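Local structure of putative ATP binding component of ABC-transporter (Escherichia coli, 2R5O) at residues 35-46 and 155-165. The protein probably binds the exported O-antigen polysaccharide through this carbohydrate-binding C-terminal domain, as part of an ATP-driven ABC transporter. Numbering follows the deposited sequence.
Sequences GYRPEEYRWGQG and TPLDRRYDSII. With NA (sodium ion), chain F.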
ATOM      1  N   GLY A  35      20.918  10.000  -2.485  1.00 13.54           N
ATOM      2  CA  GLY A  35      19.606  10.200  -1.913  1.00 14.13           C
ATOM      3  C   GLY A  35      19.609  10.889  -0.563  1.00 14.11           C
ATOM      4  O   GLY A  35      18.539  11.218  -0.054  1.00 14.42           O
ATOM      5  N   TYR A  36      20.768  11.135   0.038  1.00 13.91           N
ATOM      6  CA  TYR A  36      20.785  11.784   1.343  1.00 14.33           C
ATOM      7  C   TYR A  36      20.167  13.174   1.245  1.00 13.91           C
ATOM      8  O   TYR A  36      20.426  13.924   0.305  1.00 14.45           O
ATOM      9  CB  TYR A  36      22.207  11.905   1.882  1.00 14.50           C
ATOM     10  CG  TYR A  36      22.245  12.728   3.144  1.00 14.10           C
ATOM     11  CD1 TYR A  36      21.814  12.189   4.345  1.00 14.40           C
ATOM     12  CD2 TYR A  36      22.709  14.038   3.138  1.00 15.02           C
ATOM     13  CE1 TYR A  36      21.783  12.936   5.504  1.00 14.62           C
ATOM     14  CE2 TYR A  36      22.706  14.803   4.291  1.00 16.35           C
ATOM     15  CZ  TYR A  36      22.238  14.243   5.470  1.00 15.56           C
ATOM     16  OH  TYR A  36      22.227  15.030   6.604  1.00 16.84           O
ATOM     17  N   ARG A  37      19.359  13.520   2.238  1.00 14.54           N
ATOM     18  CA  ARG A  37      18.728  14.826   2.317  1.00 14.81           C
ATOM     19  C   ARG A  37      19.392  15.689   3.384  1.00 15.02           C
ATOM     20  O   ARG A  37      19.260  15.379   4.573  1.00 15.29           O
ATOM     21  CB  ARG A  37      17.257  14.669   2.685  1.00 15.36           C
ATOM     22  CG  ARG A  37      16.463  13.896   1.681  1.00 15.74           C
ATOM     23  CD  ARG A  37      14.998  13.860   2.045  1.00 16.13           C
ATOM     24  NE  ARG A  37      14.333  15.120   1.743  1.00 17.88           N
ATOM     25  CZ  ARG A  37      13.741  15.924   2.616  1.00 17.77           C
ATOM     26  NH1 ARG A  37      13.725  15.663   3.914  1.00 17.75           N
ATOM     27  NH2 ARG A  37      13.156  17.034   2.156  1.00 19.57           N
ATOM     28  N   PRO A  38      20.011  16.806   2.989  1.00 15.68           N
ATOM     29  CA  PRO A  38      20.474  17.755   4.001  1.00 16.22           C
ATOM     30  C   PRO A  38      19.358  18.308   4.886  1.00 15.59           C
ATOM     31  O   PRO A  38      19.641  18.842   5.959  1.00 16.74           O
ATOM     32  CB  PRO A  38      21.103  18.868   3.161  1.00 17.88           C
ATOM     33  CG  PRO A  38      21.525  18.202   1.897  1.00 17.92           C
ATOM     34  CD  PRO A  38      20.432  17.203   1.633  1.00 15.93           C
ATOM     35  N   GLU A  39      18.116  18.171   4.435  1.00 14.72           N
ATOM     36  CA  GLU A  39      16.921  18.556   5.181  1.00 15.21           C
ATOM     37  C   GLU A  39      16.543  17.572   6.285  1.00 15.08           C
ATOM     38  O   GLU A  39      15.533  17.776   6.974  1.00 15.79           O
ATOM     39  CB  GLU A  39      15.733  18.708   4.222  1.00 15.97           C
ATOM     40  CG  GLU A  39      15.940  19.728   3.123  1.00 17.37           C
ATOM     41  CD  GLU A  39      16.688  19.223   1.891  1.00 17.27           C
ATOM     42  OE1 GLU A  39      17.114  18.061   1.785  1.00 18.22           O
ATOM     43  OE2 GLU A  39      16.858  20.051   0.957  1.00 21.38           O
ATOM     44  N   GLU A  40      17.314  16.510   6.464  1.00 14.94           N
ATOM     45  CA  GLU A  40      17.081  15.584   7.569  1.00 14.60           C
ATOM     46  C   GLU A  40      16.874  16.277   8.893  1.00 14.26           C
ATOM     47  O   GLU A  40      17.486  17.322   9.163  1.00 13.82           O
ATOM     48  CB  GLU A  40      18.346  14.733   7.686  0.65 16.53           C
ATOM     49  CG  GLU A  40      18.637  14.156   9.030  0.65 17.04           C
ATOM     50  CD  GLU A  40      19.865  13.283   9.095  0.65 15.89           C
ATOM     51  OE1 GLU A  40      20.965  13.675   8.636  0.65 17.55           O
ATOM     52  OE2 GLU A  40      19.778  12.217   9.714  0.65 16.80           O
ATOM     53  N   TYR A  41      16.059  15.683   9.738  1.00 13.62           N
ATOM     54  CA  TYR A  41      15.978  16.091  11.139  1.00 13.65           C
ATOM     55  C   TYR A  41      16.496  14.953  12.007  1.00 13.21           C
ATOM     56  O   TYR A  41      15.765  13.999  12.290  1.00 14.47           O
ATOM     57  CB  TYR A  41      14.545  16.500  11.495  1.00 14.05           C
ATOM     58  CG  TYR A  41      14.339  16.857  12.960  1.00 14.57           C
ATOM     59  CD1 TYR A  41      15.373  17.261  13.814  1.00 14.84           C
ATOM     60  CD2 TYR A  41      13.079  16.805  13.502  1.00 16.24           C
ATOM     61  CE1 TYR A  41      15.138  17.596  15.148  1.00 14.75           C
ATOM     62  CE2 TYR A  41      12.840  17.101  14.837  1.00 17.97           C
ATOM     63  CZ  TYR A  41      13.881  17.488  15.643  1.00 15.91           C
ATOM     64  OH  TYR A  41      13.634  17.790  16.965  1.00 19.17           O
ATOM     65  N   ARG A  42      17.759  15.027  12.396  1.00 12.88           N
ATOM     66  CA  ARG A  42      18.404  14.029  13.203  1.00 12.44           C
ATOM     67  C   ARG A  42      18.216  14.354  14.669  1.00 12.29           C
ATOM     68  O   ARG A  42      18.414  15.499  15.073  1.00 12.83           O
ATOM     69  CB  ARG A  42      19.878  13.954  12.832  1.00 12.61           C
ATOM     70  CG  ARG A  42      20.613  12.801  13.478  1.00 13.29           C
ATOM     71  CD  ARG A  42      22.064  12.774  13.084  1.00 12.36           C
ATOM     72  NE  ARG A  42      22.721  11.539  13.485  1.00 13.27           N
ATOM     73  CZ  ARG A  42      23.979  11.252  13.150  1.00 12.28           C
ATOM     74  NH1 ARG A  42      24.678  12.144  12.468  1.00 14.10           N
ATOM     75  NH2 ARG A  42      24.503  10.073  13.450  1.00 14.15           N
ATOM     76  N   TRP A  43      17.824  13.367  15.459  1.00 12.62           N
ATOM     77  CA  TRP A  43      17.574  13.556  16.876  1.00 12.61           C
ATOM     78  C   TRP A  43      17.868  12.257  17.602  1.00 13.27           C
ATOM     79  O   TRP A  43      18.040  11.186  16.994  1.00 13.89           O
ATOM     80  CB  TRP A  43      16.139  14.072  17.136  1.00 12.55           C
ATOM     81  CG  TRP A  43      15.074  13.096  16.758  1.00 13.44           C
ATOM     82  CD1 TRP A  43      14.594  12.799  15.520  1.00 13.32           C
ATOM     83  CD2 TRP A  43      14.347  12.270  17.687  1.00 12.91           C
ATOM     84  NE1 TRP A  43      13.614  11.826  15.613  1.00 13.05           N
ATOM     85  CE2 TRP A  43      13.447  11.489  16.936  1.00 12.58           C
ATOM     86  CE3 TRP A  43      14.355  12.144  19.078  1.00 14.49           C
ATOM     87  CZ2 TRP A  43      12.580  10.559  17.535  1.00 13.42           C
ATOM     88  CZ3 TRP A  43      13.504  11.198  19.669  1.00 14.21           C
ATOM     89  CH2 TRP A  43      12.621  10.447  18.893  1.00 14.81           C
ATOM     90  N   GLY A  44      17.867  12.310  18.923  1.00 12.78           N
ATOM     91  CA  GLY A  44      18.105  11.113  19.730  1.00 13.57           C
ATOM     92  C   GLY A  44      18.855  11.424  20.994  1.00 13.76           C
ATOM     93  O   GLY A  44      19.443  12.487  21.139  1.00 13.54           O
ATOM     94  N   GLN A  45      18.887  10.467  21.908  1.00 13.83           N
ATOM     95  CA  GLN A  45      19.589  10.628  23.177  1.00 14.86           C
ATOM     96  C   GLN A  45      21.053  10.305  23.078  1.00 15.58           C
ATOM     97  O   GLN A  45      21.795  10.634  24.021  1.00 17.36           O
ATOM     98  CB  GLN A  45      18.944   9.750  24.251  1.00 16.06           C
ATOM     99  CG  GLN A  45      17.564  10.239  24.642  1.00 20.18           C
ATOM    100  CD  GLN A  45      17.104   9.679  25.981  1.00 23.82           C
ATOM    101  OE1 GLN A  45      17.914   9.294  26.817  1.00 24.83           O
ATOM    102  NE2 GLN A  45      15.811   9.634  26.175  1.00 28.00           N
ATOM    103  N   GLY A  46      21.513   9.692  22.007  1.00 15.66           N
ATOM    104  CA  GLY A  46      22.903   9.259  21.915  1.00 16.30           C
ATOM    105  C   GLY A  46      23.092   7.861  22.446  1.00 15.65           C
ATOM    106  O   GLY A  46      22.134   7.238  22.892  1.00 18.18           O
ATOM    107  N   THR A 155      14.311   3.823  24.406  1.00 15.12           N
ATOM    108  CA  THR A 155      15.056   5.044  24.325  1.00 14.81           C
ATOM    109  C   THR A 155      15.520   5.233  22.887  1.00 14.71           C
ATOM    110  O   THR A 155      16.189   4.366  22.339  1.00 14.31           O
ATOM    111  CB  THR A 155      16.286   4.964  25.216  1.00 15.47           C
ATOM    112  OG1 THR A 155      15.898   4.707  26.572  1.00 17.39           O
ATOM    113  CG2 THR A 155      17.034   6.246  25.182  1.00 16.16           C
ATOM    114  N   PRO A 156      15.192   6.385  22.281  1.00 13.88           N
ATOM    115  CA  PRO A 156      15.684   6.659  20.924  1.00 13.80           C
ATOM    116  C   PRO A 156      17.156   7.039  21.007  1.00 12.66           C
ATOM    117  O   PRO A 156      17.519   7.963  21.740  1.00 13.49           O
ATOM    118  CB  PRO A 156      14.827   7.851  20.496  1.00 14.27           C
ATOM    119  CG  PRO A 156      14.554   8.598  21.808  1.00 15.45           C
ATOM    120  CD  PRO A 156      14.425   7.520  22.838  1.00 14.77           C
ATOM    121  N   LEU A 157      18.007   6.357  20.273  1.00 12.88           N
ATOM    122  CA  LEU A 157      19.453   6.579  20.352  1.00 13.01           C
ATOM    123  C   LEU A 157      19.908   7.515  19.253  1.00 12.75           C
ATOM    124  O   LEU A 157      20.550   8.515  19.535  1.00 13.18           O
ATOM    125  CB  LEU A 157      20.232   5.267  20.319  1.00 13.20           C
ATOM    126  CG  LEU A 157      19.775   4.219  21.341  1.00 13.96           C
ATOM    127  CD1 LEU A 157      20.526   2.930  21.150  1.00 16.46           C
ATOM    128  CD2 LEU A 157      19.939   4.718  22.774  1.00 16.07           C
ATOM    129  N   ASP A 158      19.586   7.185  18.013  1.00 13.02           N
ATOM    130  CA  ASP A 158      19.886   8.040  16.855  1.00 13.32           C
ATOM    131  C   ASP A 158      18.767   7.840  15.864  1.00 13.54           C
ATOM    132  O   ASP A 158      18.498   6.699  15.483  1.00 14.36           O
ATOM    133  CB  ASP A 158      21.251   7.679  16.227  1.00 13.72           C
ATOM    134  CG  ASP A 158      21.699   8.657  15.156  1.00 13.96           C
ATOM    135  OD1 ASP A 158      21.209   9.815  15.125  1.00 14.36           O
ATOM    136  OD2 ASP A 158      22.548   8.258  14.322  1.00 14.34           O
ATOM    137  N   ARG A 159      18.098   8.906  15.464  1.00 13.32           N
ATOM    138  CA  ARG A 159      16.892   8.854  14.646  1.00 13.47           C
ATOM    139  C   ARG A 159      17.112   9.813  13.502  1.00 13.76           C
ATOM    140  O   ARG A 159      17.187  11.029  13.716  1.00 14.12           O
ATOM    141  CB  ARG A 159      15.679   9.256  15.476  1.00 14.18           C
ATOM    142  CG  ARG A 159      15.536   8.438  16.769  1.00 14.76           C
ATOM    143  CD  ARG A 159      15.345   6.916  16.524  1.00 15.64           C
ATOM    144  NE  ARG A 159      14.137   6.759  15.762  1.00 16.14           N
ATOM    145  CZ  ARG A 159      12.940   6.514  16.256  1.00 17.95           C
ATOM    146  NH1 ARG A 159      12.783   6.058  17.505  1.00 18.25           N
ATOM    147  NH2 ARG A 159      11.908   6.637  15.449  1.00 18.70           N
ATOM    148  N   ARG A 160      17.271   9.292  12.300  1.00 13.65           N
ATOM    149  CA  ARG A 160      17.624  10.094  11.116  1.00 13.88           C
ATOM    150  C   ARG A 160      16.364  10.295  10.285  1.00 13.51           C
ATOM    151  O   ARG A 160      16.114   9.586   9.295  1.00 13.54           O
ATOM    152  CB  ARG A 160      18.803   9.463  10.401  1.00 14.39           C
ATOM    153  CG  ARG A 160      19.975   9.349  11.373  1.00 15.74           C
ATOM    154  CD  ARG A 160      21.358   9.188  10.779  1.00 14.59           C
ATOM    155  NE  ARG A 160      21.779  10.409  10.097  1.00 14.34           N
ATOM    156  CZ  ARG A 160      23.041  10.671   9.793  1.00 14.18           C
ATOM    157  NH1 ARG A 160      23.992   9.828  10.115  1.00 12.88           N
ATOM    158  NH2 ARG A 160      23.340  11.784   9.147  1.00 14.06           N
ATOM    159  N   TYR A 161      15.537  11.221  10.765  1.00 14.27           N
ATOM    160  CA  TYR A 161      14.170  11.351  10.300  1.00 14.50           C
ATOM    161  C   TYR A 161      14.149  12.139   8.981  1.00 14.43           C
ATOM    162  O   TYR A 161      14.802  13.176   8.825  1.00 14.35           O
ATOM    163  CB  TYR A 161      13.371  12.072  11.380  1.00 15.51           C
ATOM    164  CG  TYR A 161      11.949  12.392  11.055  1.00 16.09           C
ATOM    165  CD1 TYR A 161      10.981  11.411  10.959  1.00 17.80           C
ATOM    166  CD2 TYR A 161      11.548  13.714  10.926  1.00 19.08           C
ATOM    167  CE1 TYR A 161       9.637  11.764  10.690  1.00 18.90           C
ATOM    168  CE2 TYR A 161      10.259  14.054  10.661  1.00 23.46           C
ATOM    169  CZ  TYR A 161       9.319  13.097  10.540  1.00 21.75           C
ATOM    170  OH  TYR A 161       8.020  13.499  10.295  1.00 26.26           O
ATOM    171  N   ASP A 162      13.388  11.612   8.017  1.00 14.19           N
ATOM    172  CA  ASP A 162      13.220  12.189   6.689  1.00 14.03           C
ATOM    173  C   ASP A 162      14.579  12.517   6.088  1.00 13.65           C
ATOM    174  O   ASP A 162      14.818  13.599   5.544  1.00 14.80           O
ATOM    175  CB  ASP A 162      12.336  13.436   6.715  1.00 14.93           C
ATOM    176  CG  ASP A 162      10.858  13.141   6.936  1.00 14.73           C
ATOM    177  OD1 ASP A 162      10.424  12.007   6.807  1.00 15.07           O
ATOM    178  OD2 ASP A 162      10.137  14.139   7.227  1.00 17.26           O
ATOM    179  N   SER A 163      15.482  11.542   6.176  1.00 14.24           N
ATOM    180  CA  SER A 163      16.876  11.755   5.820  1.00 13.91           C
ATOM    181  C   SER A 163      17.279  11.278   4.442  1.00 13.87           C
ATOM    182  O   SER A 163      18.402  11.595   4.022  1.00 13.93           O
ATOM    183  CB  SER A 163      17.768  11.112   6.868  1.00 14.06           C
ATOM    184  OG  SER A 163      17.515   9.705   6.964  1.00 13.76           O
ATOM    185  N   ILE A 164      16.404  10.561   3.750  1.00 14.16           N
ATOM    186  CA  ILE A 164      16.720  10.028   2.434  1.00 13.85           C
ATOM    187  C   ILE A 164      15.513  10.241   1.521  1.00 14.42           C
ATOM    188  O   ILE A 164      14.365  10.012   1.948  1.00 14.93           O
ATOM    189  CB  ILE A 164      17.090   8.520   2.525  1.00 14.64           C
ATOM    190  CG1 ILE A 164      18.351   8.300   3.391  1.00 14.03           C
ATOM    191  CG2 ILE A 164      17.256   7.905   1.129  1.00 14.18           C
ATOM    192  CD1 ILE A 164      18.478   6.885   3.931  1.00 13.75           C
ATOM    193  N   ILE A 165      15.752  10.705   0.295  1.00 14.03           N
ATOM    194  CA  ILE A 165      14.683  10.816  -0.704  1.00 14.99           C
ATOM    195  C   ILE A 165      14.716   9.568  -1.579  1.00 14.75           C
ATOM    196  O   ILE A 165      15.781   9.122  -2.032  1.00 15.48           O
ATOM    197  CB  ILE A 165      14.719  12.144  -1.503  0.65 15.82           C
ATOM    198  CG1 ILE A 165      13.503  12.237  -2.424  0.65 15.42           C
ATOM    199  CG2 ILE A 165      16.026  12.315  -2.256  0.65 16.60           C
ATOM    200  CD1 ILE A 165      13.198  13.642  -2.888  0.65 16.44           C
TER
HETATM  201 NA    NA F  11      15.697  17.720  18.451  1.00 21.11          NA
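Trp-43 lies along Arg-159, its antiparallel hydrogen-bonded neighbour, and buries more surface here than any other residue, followed by Arg-42, Arg-37 and Arg-160. CB of Arg-159 sits over the face of the indole, 3.5 Å from the centroid of the five-membered ring, a CH-pi contact that suits a long aliphatic stem beside a broad aromatic. With chi1 at 65°, Trp-43 holds its ring back over strand 155-161, where CZ3 also reaches CG of Pro-156 at 3.5 Å.

On the face bearing Arg-42 and Arg-160 the contact is ionic. The outstretched chain of Arg-42, with CG anti to the backbone N (chi1 -172°), carries its guanidinium to Asp-158, which it grips side-on: NE gives a nearly straight bond to OD1 (2.8 Å) and NH2 another to OD2. In one of the two conformers of Glu-40, Arg-160 holds it likewise, NE to OE2 at 2.7 Å and NH2 to OE1, carboxylate and guanidinium nearly coplanar; there the Tyr-36 hydroxyl, bonded to OE1, helps orient the carboxylate. The two guanidinium groups stack, centres 3.5 Å apart, while the backbone N of Ile-50 binds OD2 of Asp-158.

Where the Arg-37 to Glu-40 turn starts, Arg-37 bends to give NH1 to the carbonyl O of Asp-162 (2.8 Å). Backbone bonds pair Tyr-41 with Tyr-161 and Trp-43 with Arg-159, adding strand 41-43 antiparallel to strand 155-161 in this immunoglobulin-like domain; Tyr-41 OH binds a sodium ion at 2.5 Å. Each stacked arginine has its own carboxylate and both salt-bridge Asp-28, which probably offsets their like charges.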